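Local coordinates for protein xyloglucan-specific endo-beta-1,4-glucanase (Uncultured bacterium, PDB 4W88) that hydrolyses internal beta-1,4-glucosidic bonds in the backbone of xyloglucan, a plant cell-wall polysaccharide, as a family 5 glycoside hydrolase, at residues Tyr228-Val233 and Lys277-Asp282; Val284-Asp289 and Asp333-His338. The protein carries 1 engineered substitution. All blocks are in the same frame, centred on the assembly; numbering follows the deposited sequence.

Both interactions use helix 280-295 of the TIM barrel. Interaction 1 sets the loop before it and its first turn against the short helix 228-231, which borders the glycan site. Interaction 2 continues one turn further down, where residues 284-289 meet the last helix, 329-336. Their centres are about 13 Å apart, and they touch through W286. The ring atom CE2 of F230 lies 3.4 Å from CB of W286. CG2 of T231 lies 3.9 Å from CZ2 of W286. Interaction 1 holds the pocket residues Y228 and Y232. Interaction 2 is more remote, with the W286 side chain about 11 Å from a bound glucose.

Interaction 1: Tyr228-Val233 and Lys277-Asp282; sequences YFFTYV and KENTED. With BGC (beta-D-glucopyranose), chain C; BGC (beta-D-glucopyranose), chain B.
Two loops that follow neighbouring strands of a TIM barrel meet here, at the rim of the glycan pocket. One carries the short helix 228-231 after strand 218-223. The other follows strand 267-272 and leads into helix 280-295. K277 makes the main link. From CB its chain runs fully extended beyond CG. CD comes within 3.9 Å of F230 O. CE lies 3.2 Å from F230 O and also passes CG2 of V233, the two side chains sliding past each other in opposite directions. NZ then donates to two carbonyls at the end of the short helix, F230 O at 2.9 Å and Y232 O at 2.8 Å. It approaches both from above the carbonyl plane, 62° out for F230 and 47° out for Y232. Y238 O is a further acceptor for NZ, so carbonyls hold the ammonium from several directions. An alanine at K277 would lose this amine and would probably loosen the turn that leads from helix 228-231 to V233.

N279 sits at the N-cap position of helix 280-295, but its OD1 turns back to accept from K277 N. F230, with CG anti to its backbone N, points its ring tip to tip at the N279 amide, the planes 49° apart. Its CE1 also reaches CB of D282, whose carboxylate is bound to W241 N and R285.

On the sugar side, the Y228 ring lies with one face against the glucose of chain C, whose C3 is offset toward the rim. The hydroxyl of Y232 is 3.0 Å from O3 of the glucose in chain B. On the side of helix 228-231 away from the sugars, one water donates to F230 O and accepts from N279 ND2, at 3.0 Å each.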
loop_
_atom_site.group_PDB
_atom_site.type_symbol
_atom_site.label_atom_id
_atom_site.label_comp_id
_atom_site.label_asym_id
_atom_site.label_seq_id
_atom_site.Cartn_x
_atom_site.Cartn_y
_atom_site.Cartn_z
ATOM N N TYR A 228 -8.446 -12.460 8.795
ATOM C CA TYR A 228 -7.205 -13.110 8.536
ATOM C C TYR A 228 -7.359 -14.579 8.229
ATOM O O TYR A 228 -6.750 -15.124 7.315
ATOM C CB TYR A 228 -6.273 -12.885 9.738
ATOM C CG TYR A 228 -4.973 -13.622 9.648
ATOM C CD1 TYR A 228 -3.983 -13.183 8.828
ATOM C CD2 TYR A 228 -4.719 -14.746 10.414
ATOM C CE1 TYR A 228 -2.795 -13.854 8.702
ATOM C CE2 TYR A 228 -3.523 -15.398 10.316
ATOM C CZ TYR A 228 -2.573 -14.947 9.439
ATOM O OH TYR A 228 -1.354 -15.537 9.337
ATOM N N PHE A 229 -8.219 -15.230 8.982
ATOM C CA PHE A 229 -8.401 -16.699 8.773
ATOM C C PHE A 229 -9.085 -17.091 7.471
ATOM O O PHE A 229 -8.978 -18.266 7.026
ATOM C CB PHE A 229 -9.112 -17.323 9.955
ATOM C CG PHE A 229 -8.220 -17.526 11.166
ATOM C CD1 PHE A 229 -6.865 -17.795 11.025
ATOM C CD2 PHE A 229 -8.754 -17.550 12.424
ATOM C CE1 PHE A 229 -6.044 -17.986 12.125
ATOM C CE2 PHE A 229 -7.938 -17.773 13.534
ATOM C CZ PHE A 229 -6.580 -17.998 13.371
ATOM N N PHE A 230 -9.784 -16.143 6.853
ATOM C CA PHE A 230 -10.293 -16.378 5.513
ATOM C C PHE A 230 -9.253 -16.064 4.438
ATOM O O PHE A 230 -9.134 -16.779 3.444
ATOM C CB PHE A 230 -11.552 -15.563 5.261
ATOM C CG PHE A 230 -12.094 -15.765 3.884
ATOM C CD1 PHE A 230 -12.674 -16.974 3.527
ATOM C CD2 PHE A 230 -12.023 -14.783 2.952
ATOM C CE1 PHE A 230 -13.137 -17.165 2.226
ATOM C CE2 PHE A 230 -12.483 -14.981 1.669
ATOM C CZ PHE A 230 -13.020 -16.171 1.303
ATOM N N THR A 231 -8.531 -14.944 4.618
ATOM C CA THR A 231 -7.691 -14.423 3.543
ATOM C C THR A 231 -6.309 -15.064 3.448
ATOM O O THR A 231 -5.664 -15.097 2.363
ATOM C CB THR A 231 -7.498 -12.879 3.696
ATOM O OG1 THR A 231 -6.979 -12.617 4.996
ATOM C CG2 THR A 231 -8.844 -12.163 3.571
ATOM N N TYR A 232 -5.849 -15.554 4.609
ATOM C CA TYR A 232 -4.533 -16.257 4.746
ATOM C C TYR A 232 -4.668 -17.742 5.068
ATOM O O TYR A 232 -5.728 -18.198 5.394
ATOM C CB TYR A 232 -3.653 -15.558 5.811
ATOM C CG TYR A 232 -2.926 -14.286 5.295
ATOM C CD1 TYR A 232 -3.660 -13.107 4.999
ATOM C CD2 TYR A 232 -1.554 -14.296 5.066
ATOM C CE1 TYR A 232 -2.985 -11.981 4.506
ATOM C CE2 TYR A 232 -0.894 -13.192 4.582
ATOM C CZ TYR A 232 -1.608 -12.080 4.311
ATOM O OH TYR A 232 -0.911 -10.985 3.832
ATOM N N VAL A 233 -3.602 -18.479 4.883
ATOM C CA VAL A 233 -3.521 -19.880 5.282
ATOM C C VAL A 233 -2.763 -19.959 6.614
ATOM O O VAL A 233 -1.674 -19.402 6.714
ATOM C CB VAL A 233 -2.802 -20.736 4.244
ATOM C CG1 VAL A 233 -2.784 -22.224 4.686
ATOM C CG2 VAL A 233 -3.470 -20.585 2.911
ATOM N N LYS A 277 -8.024 -20.317 -2.640
ATOM C CA LYS A 277 -8.077 -21.635 -1.940
ATOM C C LYS A 277 -9.108 -22.556 -2.607
ATOM O O LYS A 277 -9.907 -23.205 -1.933
ATOM C CB LYS A 277 -8.486 -21.422 -0.474
ATOM C CG LYS A 277 -7.603 -20.550 0.406
ATOM C CD LYS A 277 -8.270 -20.214 1.723
ATOM C CE LYS A 277 -7.332 -19.327 2.541
ATOM N NZ LYS A 277 -7.831 -19.275 3.953
ATOM N N GLU A 278 -9.099 -22.539 -3.964
ATOM C CA GLU A 278 -10.026 -23.323 -4.812
ATOM C C GLU A 278 -11.449 -23.026 -4.375
ATOM O O GLU A 278 -12.288 -23.934 -4.237
ATOM C CB GLU A 278 -9.728 -24.812 -4.818
ATOM C CG GLU A 278 -8.280 -25.061 -5.048
ATOM C CD GLU A 278 -7.943 -25.892 -6.134
ATOM O OE1 GLU A 278 -7.675 -25.262 -7.173
ATOM O OE2 GLU A 278 -7.922 -27.132 -5.893
ATOM N N ASN A 279 -11.712 -21.742 -4.187
ATOM C CA ASN A 279 -12.893 -21.281 -3.507
ATOM C C ASN A 279 -13.423 -20.001 -4.144
ATOM O O ASN A 279 -13.768 -19.027 -3.442
ATOM C CB ASN A 279 -12.623 -21.048 -2.017
ATOM C CG ASN A 279 -11.606 -19.937 -1.755
ATOM O OD1 ASN A 279 -10.729 -19.665 -2.575
ATOM N ND2 ASN A 279 -11.758 -19.284 -0.609
ATOM N N THR A 280 -13.494 -20.016 -5.470
ATOM C CA THR A 280 -13.907 -18.850 -6.224
ATOM C C THR A 280 -15.183 -18.210 -5.717
ATOM O O THR A 280 -15.260 -16.995 -5.487
ATOM C CB THR A 280 -14.150 -19.224 -7.669
ATOM O OG1 THR A 280 -12.915 -19.620 -8.248
ATOM C CG2 THR A 280 -14.671 -17.997 -8.444
ATOM N N GLU A 281 -16.219 -19.031 -5.575
ATOM C CA GLU A 281 -17.542 -18.484 -5.144
ATOM C C GLU A 281 -17.489 -17.845 -3.742
ATOM O O GLU A 281 -18.189 -16.871 -3.434
ATOM C CB GLU A 281 -18.607 -19.587 -5.153
ATOM C CG GLU A 281 -18.849 -20.122 -6.545
ATOM C CD GLU A 281 -18.161 -21.473 -6.732
ATOM O OE1 GLU A 281 -18.963 -22.499 -6.992
ATOM O OE2 GLU A 281 -16.840 -21.496 -6.650
ATOM N N ASP A 282 -16.675 -18.426 -2.847
ATOM C CA ASP A 282 -16.518 -17.842 -1.528
ATOM C C ASP A 282 -15.791 -16.498 -1.549
ATOM O O ASP A 282 -16.189 -15.553 -0.860
ATOM C CB ASP A 282 -15.754 -18.817 -0.602
ATOM C CG ASP A 282 -16.463 -20.119 -0.472
ATOM O OD1 ASP A 282 -17.452 -20.150 0.281
ATOM O OD2 ASP A 282 -16.082 -21.098 -1.133
HETATM C C2 BGC C . -1.677 -12.222 12.719
HETATM C C3 BGC C . -2.016 -11.454 11.402
HETATM C C4 BGC C . -0.635 -11.222 10.833
HETATM C C5 BGC C . 0.103 -12.535 11.196
HETATM C C6 BGC C . 1.629 -12.485 11.057
HETATM C C1 BGC C . -1.263 -13.717 12.697
HETATM O O1 BGC C . -1.205 -14.699 13.877
HETATM O O2 BGC C . -2.846 -12.303 13.388
HETATM O O3 BGC C . -2.809 -10.297 11.647
HETATM O O4 BGC C . -0.301 -11.450 9.498
HETATM O O5 BGC C . 0.018 -13.309 12.407
HETATM O O6 BGC C . 2.012 -13.390 9.991
HETATM C C2 BGC B . 0.722 -10.606 7.347
HETATM C C3 BGC B . 1.107 -9.435 6.430
HETATM C C4 BGC B . -0.056 -8.548 6.142
HETATM C C5 BGC B . -0.596 -8.404 7.623
HETATM C C6 BGC B . -1.795 -7.555 7.434
HETATM C C1 BGC B . 0.314 -10.364 8.756
HETATM O O2 BGC B . 1.919 -11.184 7.586
HETATM O O3 BGC B . 1.568 -10.025 5.239
HETATM O O4 BGC B . 0.312 -7.498 5.104
HETATM O O5 BGC B . -0.780 -9.689 8.438
HETATM O O6 BGC B . -2.401 -7.021 8.582
HETATM O O HOH W 1 -9.733 -17.383 0.557
#

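Interaction 2: Val284-Asp289 and Asp333-His338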
loop_
_atom_site.group_PDB
_atom_site.type_symbol
_atom_site.label_atom_id
_atom_site.label_comp_id
_atom_site.label_asym_id
_atom_site.label_seq_id
_atom_site.Cartn_x
_atom_site.Cartn_y
_atom_site.Cartn_z
ATOM N N VAL A 284 -15.728 -14.424 -4.153
ATOM C CA VAL A 284 -16.716 -13.487 -4.653
ATOM C C VAL A 284 -17.656 -12.963 -3.572
ATOM O O VAL A 284 -17.941 -11.746 -3.522
ATOM C CB VAL A 284 -17.470 -14.098 -5.854
ATOM C CG1 VAL A 284 -18.646 -13.205 -6.300
ATOM C CG2 VAL A 284 -16.459 -14.353 -7.015
ATOM N N ARG A 285 -18.206 -13.853 -2.734
ATOM C CA ARG A 285 -19.056 -13.415 -1.640
ATOM C C ARG A 285 -18.330 -12.528 -0.615
ATOM O O ARG A 285 -18.875 -11.509 -0.143
ATOM C CB ARG A 285 -19.675 -14.631 -0.934
ATOM C CG ARG A 285 -20.728 -15.347 -1.778
ATOM C CD ARG A 285 -21.573 -16.308 -0.935
ATOM N NE ARG A 285 -20.794 -17.528 -0.699
ATOM C CZ ARG A 285 -20.706 -18.562 -1.528
ATOM N NH1 ARG A 285 -21.348 -18.584 -2.661
ATOM N NH2 ARG A 285 -19.946 -19.593 -1.214
ATOM N N TRP A 286 -17.095 -12.877 -0.301
ATOM C CA TRP A 286 -16.316 -12.085 0.641
ATOM C C TRP A 286 -16.099 -10.668 0.093
ATOM O O TRP A 286 -16.237 -9.691 0.828
ATOM C CB TRP A 286 -14.970 -12.762 0.904
ATOM C CG TRP A 286 -14.045 -11.920 1.721
ATOM C CD1 TRP A 286 -14.064 -11.710 3.077
ATOM C CD2 TRP A 286 -12.984 -11.130 1.204
ATOM N NE1 TRP A 286 -13.079 -10.827 3.433
ATOM C CE2 TRP A 286 -12.389 -10.466 2.289
ATOM C CE3 TRP A 286 -12.485 -10.923 -0.078
ATOM C CZ2 TRP A 286 -11.324 -9.564 2.114
ATOM C CZ3 TRP A 286 -11.452 -10.045 -0.252
ATOM C CH2 TRP A 286 -10.866 -9.387 0.830
ATOM N N ILE A 287 -15.796 -10.553 -1.204
ATOM C CA ILE A 287 -15.565 -9.208 -1.815
ATOM C C ILE A 287 -16.817 -8.359 -1.707
ATOM O O ILE A 287 -16.760 -7.197 -1.347
ATOM C CB ILE A 287 -15.110 -9.309 -3.305
ATOM C CG1 ILE A 287 -13.729 -10.047 -3.433
ATOM C CG2 ILE A 287 -15.240 -8.018 -4.044
ATOM C CD1 ILE A 287 -13.288 -10.482 -4.817
ATOM N N GLY A 288 -17.968 -8.993 -1.949
ATOM C CA GLY A 288 -19.244 -8.297 -1.732
ATOM C C GLY A 288 -19.368 -7.706 -0.342
ATOM O O GLY A 288 -19.729 -6.558 -0.175
ATOM N N ASP A 289 -19.058 -8.507 0.661
ATOM C CA ASP A 289 -19.191 -8.072 2.044
ATOM C C ASP A 289 -18.123 -7.080 2.443
ATOM O O ASP A 289 -18.403 -6.089 3.170
ATOM C CB ASP A 289 -19.128 -9.303 2.996
ATOM C CG ASP A 289 -20.428 -10.070 3.025
ATOM O OD1 ASP A 289 -21.484 -9.508 2.626
ATOM O OD2 ASP A 289 -20.415 -11.222 3.461
ATOM N N ASP A 333 -13.954 -9.844 -11.729
ATOM C CA ASP A 333 -15.195 -9.155 -12.034
ATOM C C ASP A 333 -15.789 -8.582 -10.702
ATOM O O ASP A 333 -16.302 -7.456 -10.649
ATOM C CB ASP A 333 -16.213 -10.139 -12.588
ATOM C CG ASP A 333 -16.036 -10.491 -14.068
ATOM O OD1 ASP A 333 -15.198 -9.916 -14.755
ATOM O OD2 ASP A 333 -16.716 -11.445 -14.543
ATOM N N ALA A 334 -15.759 -9.392 -9.625
ATOM C CA ALA A 334 -16.352 -8.924 -8.366
ATOM C C ALA A 334 -15.656 -7.649 -7.832
ATOM O O ALA A 334 -16.256 -6.716 -7.271
ATOM C CB ALA A 334 -16.265 -10.031 -7.341
ATOM N N TYR A 335 -14.354 -7.571 -8.083
ATOM C CA TYR A 335 -13.596 -6.383 -7.671
ATOM C C TYR A 335 -13.925 -5.191 -8.553
ATOM O O TYR A 335 -14.336 -4.153 -8.071
ATOM C CB TYR A 335 -12.085 -6.640 -7.772
ATOM C CG TYR A 335 -11.463 -7.426 -6.593
ATOM C CD1 TYR A 335 -11.701 -7.049 -5.268
ATOM C CD2 TYR A 335 -10.574 -8.504 -6.831
ATOM C CE1 TYR A 335 -11.141 -7.749 -4.218
ATOM C CE2 TYR A 335 -9.990 -9.204 -5.764
ATOM C CZ TYR A 335 -10.241 -8.793 -4.467
ATOM O OH TYR A 335 -9.695 -9.460 -3.382
ATOM N N VAL A 336 -13.718 -5.352 -9.850
ATOM C CA VAL A 336 -13.860 -4.187 -10.692
ATOM C C VAL A 336 -15.314 -3.659 -10.815
ATOM O O VAL A 336 -15.529 -2.467 -11.155
ATOM C CB VAL A 336 -13.185 -4.367 -12.062
ATOM C CG1 VAL A 336 -11.690 -4.659 -11.916
ATOM C CG2 VAL A 336 -13.788 -5.484 -12.868
ATOM N N ASN A 337 -16.276 -4.562 -10.607
ATOM C CA ASN A 337 -17.657 -4.202 -10.693
ATOM C C ASN A 337 -18.278 -3.963 -9.355
ATOM O O ASN A 337 -19.498 -3.932 -9.212
ATOM C CB ASN A 337 -18.469 -5.253 -11.469
ATOM C CG ASN A 337 -17.972 -5.444 -12.883
ATOM O OD1 ASN A 337 -17.820 -6.525 -13.353
ATOM N ND2 ASN A 337 -17.829 -4.409 -13.565
ATOM N N HIS A 338 -17.457 -3.749 -8.360
ATOM C CA HIS A 338 -17.950 -3.641 -6.999
ATOM C C HIS A 338 -19.042 -2.615 -6.833
ATOM O O HIS A 338 -19.900 -2.764 -5.988
ATOM C CB HIS A 338 -16.793 -3.379 -6.032
ATOM C CG HIS A 338 -16.237 -1.999 -6.108
ATOM N ND1 HIS A 338 -16.657 -0.995 -5.267
ATOM C CD2 HIS A 338 -15.324 -1.441 -6.937
ATOM C CE1 HIS A 338 -15.989 0.110 -5.527
ATOM N NE2 HIS A 338 -15.196 -0.126 -6.565
#
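I287 lays the end of its longer branch across one face of the Y335 ring; the two side chains cross at about a right angle. CD1 of I287 sits over the centre of the Y335 ring, 3.5 Å from its centroid and only 11° off the ring normal, a CH-pi contact. CG1 of I287 lies alongside, over CE1 of Y335, 3.5 Å away. The torsions place the methyl there: CG1 is anti to the carbonyl carbon (chi1 -63°), and the chain stays extended to CD1. CG2, anti to its own backbone N, lies over the A334 carbonyl, 3.6 Å from its O. CB of A334 rests against CD1 of I287 at 3.9 Å and also meets CG2. The small A334 side chain is consistent with the close approach of the helices, with the CA atoms of V284 and A334 5.9 Å apart. CG1 of V284 touches the same A334 methyl.

W286 meets the tyrosine in another way. The side chains cross obliquely, and the OH of Y335 lies in the plane of the indole at its edge, 3.6 Å from CZ3. The indole has CG anti to its backbone N. Its NE1 is turned to T226 O, and Y290 stacks on the ring. The Y335 ring also packs on I14 and L318. The contact is buried and mainly apolar. It joins helix 280-295, which lies between the seventh and eighth strands in the chain, to helix 329-336, which follows the eighth. Such side-by-side packing of neighbouring outer helices is typical of the TIM barrel.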